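Local coordinates for major capsid protein (Paramecium bursaria Chlorella virus 1, PDB 5TIP) that self-assembles as trimers to build most of the icosahedral outer shell of a large algal virus and carries N-linked glycans, at residues T239-A242 and T243-A246; T304-E307 and Q308-V311; G397-E400 and T401-A404. All blocks are in the same frame, centred on the assembly; numbering follows the deposited sequence.

Contact 1 of 3, residues T239-A242 and T243-A246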
ATOM      1  N   THR A 239      20.132  16.373  25.841  1.00 34.55           N
ATOM      2  CA  THR A 239      20.153  17.616  26.611  1.00 38.52           C
ATOM      3  C   THR A 239      19.667  18.776  25.751  1.00 40.06           C
ATOM      4  O   THR A 239      20.444  19.674  25.404  1.00 41.98           O
ATOM      5  CB  THR A 239      21.555  17.905  27.152  1.00 44.14           C
ATOM      6  OG1 THR A 239      22.469  18.063  26.059  1.00 44.83           O
ATOM      7  CG2 THR A 239      22.032  16.774  28.049  1.00 47.40           C
ATOM      8  N   PRO A 240      18.399  18.802  25.372  1.00 40.50           N
ATOM      9  CA  PRO A 240      17.857  19.936  24.587  1.00 39.72           C
ATOM     10  C   PRO A 240      17.658  21.084  25.587  1.00 40.78           C
ATOM     11  O   PRO A 240      17.323  20.798  26.735  1.00 45.28           O
ATOM     12  CB  PRO A 240      16.570  19.439  23.998  1.00 38.10           C
ATOM     13  CG  PRO A 240      16.226  18.223  24.788  1.00 37.95           C
ATOM     14  CD  PRO A 240      17.516  17.622  25.277  1.00 40.41           C
ATOM     15  N   SER A 241      17.752  22.318  25.168  1.00 42.18           N
ATOM     16  CA  SER A 241      17.663  23.503  26.004  1.00 44.32           C
ATOM     17  C   SER A 241      16.589  24.446  25.481  1.00 46.69           C
ATOM     18  O   SER A 241      16.183  24.382  24.317  1.00 48.18           O
ATOM     19  CB  SER A 241      19.014  24.231  26.072  1.00 46.31           C
ATOM     20  OG  SER A 241      18.865  25.545  26.579  1.00 48.56           O
ATOM     21  N   ALA A 242      16.135  25.332  26.366  1.00 48.05           N
ATOM     22  CA  ALA A 242      15.091  26.294  26.046  1.00 45.34           C
ATOM     23  C   ALA A 242      15.631  27.687  25.751  1.00 43.81           C
ATOM     24  O   ALA A 242      14.852  28.563  25.360  1.00 42.79           O
ATOM     25  CB  ALA A 242      14.077  26.374  27.194  1.00 45.57           C
ATOM     26  N   THR A 243      16.935  27.913  25.924  1.00 44.56           N
ATOM     27  CA  THR A 243      17.536  29.223  25.720  1.00 45.07           C
ATOM     28  C   THR A 243      18.542  29.274  24.580  1.00 43.44           C
ATOM     29  O   THR A 243      18.818  30.369  24.079  1.00 42.72           O
ATOM     30  CB  THR A 243      18.233  29.705  27.003  1.00 49.79           C
ATOM     31  OG1 THR A 243      19.010  28.638  27.560  1.00 52.64           O
ATOM     32  CG2 THR A 243      17.208  30.170  28.025  1.00 48.90           C
ATOM     33  N   THR A 244      19.086  28.137  24.155  1.00 42.99           N
ATOM     34  CA  THR A 244      20.054  28.097  23.067  1.00 44.51           C
ATOM     35  C   THR A 244      19.910  26.768  22.337  1.00 44.53           C
ATOM     36  O   THR A 244      19.073  25.930  22.684  1.00 45.19           O
ATOM     37  CB  THR A 244      21.480  28.289  23.592  1.00 48.24           C
ATOM     38  OG1 THR A 244      22.399  28.314  22.491  1.00 54.03           O
ATOM     39  CG2 THR A 244      21.854  27.154  24.532  1.00 44.70           C
ATOM     40  N   GLN A 245      20.735  26.583  21.309  1.00 42.37           N
ATOM     41  CA  GLN A 245      20.768  25.340  20.541  1.00 40.22           C
ATOM     42  C   GLN A 245      21.895  24.477  21.094  1.00 38.89           C
ATOM     43  O   GLN A 245      23.073  24.728  20.830  1.00 41.33           O
ATOM     44  CB  GLN A 245      20.957  25.619  19.053  1.00 41.82           C
ATOM     45  CG  GLN A 245      19.851  26.453  18.433  1.00 44.90           C
ATOM     46  CD  GLN A 245      19.821  26.355  16.920  1.00 47.83           C
ATOM     47  OE1 GLN A 245      19.831  27.367  16.220  1.00 49.98           O
ATOM     48  NE2 GLN A 245      19.771  25.130  16.409  1.00 47.16           N
ATOM     49  N   ALA A 246      21.532  23.458  21.865  1.00 37.46           N
ATOM     50  CA  ALA A 246      22.526  22.547  22.400  1.00 35.68           C
ATOM     51  C   ALA A 246      22.983  21.564  21.325  1.00 33.47           C
ATOM     52  O   ALA A 246      22.295  21.326  20.329  1.00 35.88           O
ATOM     53  CB  ALA A 246      21.972  21.794  23.607  1.00 34.25           C
TER
HETATM   54  O   HOH W   1      18.459  23.252  22.391  1.00 33.78           O
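The flat peptide group that joins Ala242 to Thr243 turns its N-H onto Ser241 OG. The bond is nearly straight: Thr243 N lies 3.1 Å from Ser241 OG and the angle at hydrogen is 173°. A second donor reaches the same oxygen. Thr243 OG1 gives its proton to Ser241 OG at 3.2 Å, so two bonds from one residue grip the serine hydroxyl. Ser241 swings OG anti to its own backbone nitrogen (chi1 165°), which carries the oxygen into the mouth of the turn. The hydroxyl accepting from the N-H two residues on makes this an ST turn. It sits at the tip of the loop between strands 223-237 and 247-251, in the C-terminal half of the double jelly-roll capsid fold. Inside the loop, one water spans the two arms. It accepts from Ser241 N at 3.0 Å and from Ala246 N at 3.1 Å. It also lies 2.8 Å from Thr244 O, to which it can donate. Farther from the tip, Ala246 CB packs against Thr239 O at 3.2 Å. Backbone bonds between Ser241 and Cys385 and between Ala246 and Tyr382 fasten the loop to strand 376-387. Gln245 NE2 adds bonds to Tyr382 O and Asp313 OD2.

Contact 2 of 3, residues T304-E307 and Q308-V311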
ATOM      1  N   THR A 304       2.444  12.016  16.181  1.00 26.78           N
ATOM      2  CA  THR A 304       2.116  13.181  15.371  1.00 27.64           C
ATOM      3  C   THR A 304       3.018  13.198  14.146  1.00 26.20           C
ATOM      4  O   THR A 304       4.078  12.568  14.123  1.00 25.80           O
ATOM      5  CB  THR A 304       2.271  14.489  16.158  1.00 29.33           C
ATOM      6  OG1 THR A 304       1.761  15.578  15.381  1.00 34.00           O
ATOM      7  CG2 THR A 304       3.736  14.752  16.465  1.00 28.47           C
ATOM      8  N   TYR A 305       2.576  13.930  13.128  1.00 24.12           N
ATOM      9  CA  TYR A 305       3.378  14.183  11.940  1.00 23.06           C
ATOM     10  C   TYR A 305       3.920  15.602  11.903  1.00 23.86           C
ATOM     11  O   TYR A 305       4.594  15.974  10.936  1.00 25.05           O
ATOM     12  CB  TYR A 305       2.562  13.899  10.673  1.00 24.95           C
ATOM     13  CG  TYR A 305       2.192  12.443  10.508  1.00 23.35           C
ATOM     14  CD1 TYR A 305       3.157  11.496  10.198  1.00 23.39           C
ATOM     15  CD2 TYR A 305       0.881  12.016  10.659  1.00 24.88           C
ATOM     16  CE1 TYR A 305       2.830  10.163  10.048  1.00 23.08           C
ATOM     17  CE2 TYR A 305       0.543  10.684  10.507  1.00 25.04           C
ATOM     18  CZ  TYR A 305       1.523   9.761  10.201  1.00 22.87           C
ATOM     19  OH  TYR A 305       1.201   8.432  10.048  1.00 22.96           O
ATOM     20  N   ASN A 306       3.648  16.399  12.932  1.00 26.14           N
ATOM     21  CA  ASN A 306       4.045  17.801  12.957  1.00 28.67           C
ATOM     22  C   ASN A 306       5.530  17.889  13.282  1.00 31.91           C
ATOM     23  O   ASN A 306       5.945  17.588  14.405  1.00 34.87           O
ATOM     24  CB  ASN A 306       3.211  18.565  13.979  1.00 28.64           C
ATOM     25  CG  ASN A 306       3.266  20.059  13.768  1.00 32.57           C
ATOM     26  OD1 ASN A 306       4.202  20.577  13.161  1.00 35.38           O
ATOM     27  ND2 ASN A 306       2.258  20.765  14.267  1.00 35.13           N
ATOM     28  N   GLU A 307       6.331  18.294  12.293  1.00 28.40           N
ATOM     29  CA  GLU A 307       7.765  18.449  12.515  1.00 28.99           C
ATOM     30  C   GLU A 307       8.060  19.554  13.522  1.00 25.13           C
ATOM     31  O   GLU A 307       9.091  19.513  14.204  1.00 26.66           O
ATOM     32  CB  GLU A 307       8.465  18.723  11.181  1.00 31.86           C
ATOM     33  CG  GLU A 307       9.925  19.135  11.295  1.00 35.55           C
ATOM     34  CD  GLU A 307      10.792  18.074  11.949  1.00 38.60           C
ATOM     35  OE1 GLU A 307      10.442  16.874  11.869  1.00 38.22           O
ATOM     36  OE2 GLU A 307      11.823  18.443  12.552  1.00 38.13           O
ATOM     37  N   GLN A 308       7.162  20.536  13.646  1.00 22.53           N
ATOM     38  CA  GLN A 308       7.374  21.633  14.581  1.00 25.01           C
ATOM     39  C   GLN A 308       7.508  21.145  16.018  1.00 26.47           C
ATOM     40  O   GLN A 308       8.123  21.833  16.842  1.00 27.81           O
ATOM     41  CB  GLN A 308       6.225  22.639  14.474  1.00 26.97           C
ATOM     42  CG  GLN A 308       6.474  23.952  15.192  1.00 30.91           C
ATOM     43  CD  GLN A 308       7.446  24.839  14.441  1.00 31.89           C
ATOM     44  OE1 GLN A 308       7.117  25.384  13.387  1.00 34.70           O
ATOM     45  NE2 GLN A 308       8.657  24.973  14.969  1.00 28.75           N
ATOM     46  N   LEU A 309       6.953  19.978  16.338  1.00 28.89           N
ATOM     47  CA  LEU A 309       7.022  19.419  17.681  1.00 28.00           C
ATOM     48  C   LEU A 309       8.190  18.459  17.877  1.00 25.71           C
ATOM     49  O   LEU A 309       8.368  17.944  18.986  1.00 27.24           O
ATOM     50  CB  LEU A 309       5.706  18.711  18.027  1.00 28.15           C
ATOM     51  CG  LEU A 309       4.440  19.569  17.961  1.00 26.92           C
ATOM     52  CD1 LEU A 309       3.213  18.745  18.314  1.00 28.52           C
ATOM     53  CD2 LEU A 309       4.560  20.770  18.885  1.00 27.13           C
ATOM     54  N   ALA A 310       8.981  18.197  16.838  1.00 26.58           N
ATOM     55  CA  ALA A 310      10.192  17.402  16.989  1.00 24.57           C
ATOM     56  C   ALA A 310      11.329  18.276  17.512  1.00 27.72           C
ATOM     57  O   ALA A 310      11.303  19.505  17.401  1.00 33.75           O
ATOM     58  CB  ALA A 310      10.577  16.752  15.661  1.00 25.03           C
ATOM     59  N   VAL A 311      12.342  17.628  18.088  1.00 27.27           N
ATOM     60  CA  VAL A 311      13.343  18.370  18.849  1.00 27.52           C
ATOM     61  C   VAL A 311      14.649  18.512  18.074  1.00 28.19           C
ATOM     62  O   VAL A 311      15.398  19.477  18.271  1.00 27.78           O
ATOM     63  CB  VAL A 311      13.576  17.706  20.219  1.00 27.49           C
ATOM     64  CG1 VAL A 311      14.256  16.352  20.070  1.00 30.05           C
ATOM     65  CG2 VAL A 311      14.357  18.628  21.147  1.00 28.34           C
TER
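Asn306 sets CG anti to its backbone nitrogen (chi1 -163°), which folds the amide forward beside Gln308. Asn306 OD1 then accepts from Gln308 N at 3.0 Å, with the donor above the carbonyl plane. This is an Asx turn. The two side chains run next to each other in the same direction, and their amide planes are 68° apart. Asn306 OD1 also touches Gln308 CB at 3.2 Å. Glu307 leaves its backbone along a similar path but bends at chi2 (61°). The bend brings its carboxylate back against Ala310, with OE1 and OE2 both 3.8 Å from Ala310 CB. The same OE2 forms a salt bridge with Lys383, so the carboxylate is held by charge and by packing.

The backbone itself winds into a short 3-10 turn. Leu309 N bonds to Asn306 O at 3.2 Å, and Ala310 N bonds to Glu307 O at 2.9 Å. An ST turn comes just before it, where Thr304 OG1 accepts from Asn306 N at 3.2 Å. Gln308 NE2 donates a hydrogen bond to Thr399 O, in the loop ahead of strand 402-404, and at the subunit interface Tyr305 meets Tyr126 of the second subunit edge-to-face. The chain then runs directly into strand 312-319, and Val311 is already backbone-bonded to Lys383 of strand 376-387.

Contact 3 of 3, residues G397-E400 and T401-A404; sequences GNTE and TVTA. With BGC (beta-D-glucopyranose), chain G.
Val402 CG2 touches two oxygens, 3.3 Å from Thr399 OG1 and 3.4 Å from Asn398 OD1. The Val402 side chain crosses that of Asn398 at about a right angle. With chi1 at 61°, Thr399 holds OG1 between its backbone nitrogen and carbonyl carbon, facing Val402 CG2. Thr399 N makes a weak bond of 3.4 Å to Asn398 OD1. The nitrogen of that amide, Asn398 ND2, is covalently linked to C1 of the glucose at 1.4 Å. The sugar is tied back to the chain because its O2 donates to Gly397 O at 2.9 Å. It is also hydrogen-bonded to Asp388 N. Next outward, Ala394 O takes a bond from Asn398 ND2, and Ile387 of strand 376-387 packs on the asparagine. The extended side chain of Glu400 forms a salt bridge with Arg145 of the second subunit, so this glycosylated loop also lies at a trimer interface. The linkage is unusual for N-glycosylation. Glucose takes the place of N-acetylglucosamine, and Glu400 stands where the common Asn-X-Ser/Thr signal has a hydroxyl residue, consistent with a glycosylation route other than the usual one.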
ATOM      1  N   GLY A 397       2.483  28.661  14.190  1.00 32.34           N
ATOM      2  CA  GLY A 397       3.077  29.696  13.367  1.00 31.60           C
ATOM      3  C   GLY A 397       4.449  30.144  13.829  1.00 30.48           C
ATOM      4  O   GLY A 397       4.597  31.255  14.346  1.00 32.03           O
ATOM      5  N   ASN A 398       5.461  29.300  13.646  1.00 31.27           N
ATOM      6  CA  ASN A 398       6.813  29.632  14.071  1.00 36.24           C
ATOM      7  C   ASN A 398       7.798  29.177  13.001  1.00 38.91           C
ATOM      8  O   ASN A 398       7.414  28.743  11.911  1.00 37.89           O
ATOM      9  CB  ASN A 398       7.123  29.014  15.438  1.00 40.52           C
ATOM     10  CG  ASN A 398       7.555  30.047  16.451  1.00 45.86           C
ATOM     11  OD1 ASN A 398       8.695  30.512  16.438  1.00 48.88           O
ATOM     12  ND2 ASN A 398       6.643  30.413  17.342  1.00 48.92           N
ATOM     13  N   THR A 399       9.083  29.276  13.329  1.00 41.09           N
ATOM     14  CA  THR A 399      10.171  29.073  12.389  1.00 36.87           C
ATOM     15  C   THR A 399      10.726  27.652  12.497  1.00 33.25           C
ATOM     16  O   THR A 399      10.228  26.812  13.250  1.00 35.26           O
ATOM     17  CB  THR A 399      11.261  30.119  12.627  1.00 40.13           C
ATOM     18  OG1 THR A 399      11.782  29.974  13.954  1.00 41.38           O
ATOM     19  CG2 THR A 399      10.689  31.519  12.466  1.00 39.11           C
ATOM     20  N   GLU A 400      11.789  27.386  11.731  1.00 32.45           N
ATOM     21  CA  GLU A 400      12.250  26.016  11.532  1.00 33.62           C
ATOM     22  C   GLU A 400      13.099  25.495  12.685  1.00 32.65           C
ATOM     23  O   GLU A 400      13.025  24.306  13.011  1.00 34.23           O
ATOM     24  CB  GLU A 400      13.052  25.914  10.232  1.00 36.89           C
ATOM     25  CG  GLU A 400      13.549  24.507   9.923  1.00 38.49           C
ATOM     26  CD  GLU A 400      14.583  24.472   8.814  1.00 37.61           C
ATOM     27  OE1 GLU A 400      15.047  25.551   8.392  1.00 37.30           O
ATOM     28  OE2 GLU A 400      14.940  23.359   8.372  1.00 36.93           O
ATOM     29  N   THR A 401      13.897  26.352  13.320  1.00 32.59           N
ATOM     30  CA  THR A 401      14.901  25.908  14.277  1.00 35.93           C
ATOM     31  C   THR A 401      14.427  26.001  15.723  1.00 36.64           C
ATOM     32  O   THR A 401      15.255  25.969  16.640  1.00 39.29           O
ATOM     33  CB  THR A 401      16.192  26.706  14.096  1.00 40.94           C
ATOM     34  OG1 THR A 401      15.928  28.099  14.308  1.00 44.80           O
ATOM     35  CG2 THR A 401      16.741  26.509  12.691  1.00 40.15           C
ATOM     36  N   VAL A 402      13.118  26.125  15.949  1.00 35.54           N
ATOM     37  CA  VAL A 402      12.570  26.207  17.296  1.00 32.09           C
ATOM     38  C   VAL A 402      11.449  25.190  17.456  1.00 28.44           C
ATOM     39  O   VAL A 402      10.848  24.728  16.484  1.00 30.34           O
ATOM     40  CB  VAL A 402      12.059  27.626  17.628  1.00 32.03           C
ATOM     41  CG1 VAL A 402      13.224  28.598  17.732  1.00 35.71           C
ATOM     42  CG2 VAL A 402      11.070  28.091  16.576  1.00 30.96           C
ATOM     43  N   THR A 403      11.179  24.839  18.712  1.00 25.17           N
ATOM     44  CA  THR A 403      10.098  23.926  19.055  1.00 25.60           C
ATOM     45  C   THR A 403       9.518  24.347  20.400  1.00 29.67           C
ATOM     46  O   THR A 403       9.977  25.307  21.024  1.00 34.18           O
ATOM     47  CB  THR A 403      10.579  22.471  19.083  1.00 24.83           C
ATOM     48  OG1 THR A 403       9.472  21.606  19.357  1.00 26.48           O
ATOM     49  CG2 THR A 403      11.639  22.282  20.152  1.00 23.58           C
ATOM     50  N   ALA A 404       8.492  23.624  20.837  1.00 29.71           N
ATOM     51  CA  ALA A 404       7.816  23.949  22.086  1.00 28.03           C
ATOM     52  C   ALA A 404       8.744  23.746  23.278  1.00 32.73           C
ATOM     53  O   ALA A 404       9.631  22.889  23.265  1.00 33.24           O
ATOM     54  CB  ALA A 404       6.560  23.097  22.252  1.00 27.76           C
TER
HETATM   55  C2  BGC G   1       5.956  32.701  17.605  1.00 29.37           C
HETATM   56  C3  BGC G   1       6.125  33.982  18.408  1.00 29.72           C
HETATM   57  C4  BGC G   1       6.216  33.643  19.887  1.00 30.55           C
HETATM   58  C5  BGC G   1       7.319  32.623  20.132  1.00 31.49           C
HETATM   59  C6  BGC G   1       7.409  32.262  21.610  1.00 34.03           C
HETATM   60  C1  BGC G   1       7.015  31.665  17.969  1.00 27.78           C
HETATM   61  O2  BGC G   1       6.039  32.999  16.208  1.00 32.99           O
HETATM   62  O3  BGC G   1       4.981  34.812  18.204  1.00 32.39           O
HETATM   63  O4  BGC G   1       6.478  34.831  20.644  1.00 34.09           O
HETATM   64  O5  BGC G   1       7.063  31.440  19.377  1.00 30.38           O
HETATM   65  O6  BGC G   1       6.218  31.576  22.006  1.00 34.38           O

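In the fold
Contact 1 comes first along the chain and closes the loop from strand 223-237 to strand 247-251. Contact 2 follows, ending the long connection from strand 257-266 and opening strand 312-319. Contact 3 comes last and turns the chain from helix 392-395 into strand 402-404. They run in series; none nests in or crosses another. All three gather round strand 376-387. Pro240 CB of contact 1 packs on Val311 CG2 of contact 2 at 3.7 Å. Contacts 2 and 3 lie closer, their centres about 10 Å apart, and Thr403 OG1 is 2.9 Å from Gln308 O, a probable hydrogen bond. Contacts 2 and 3 both touch the second subunit.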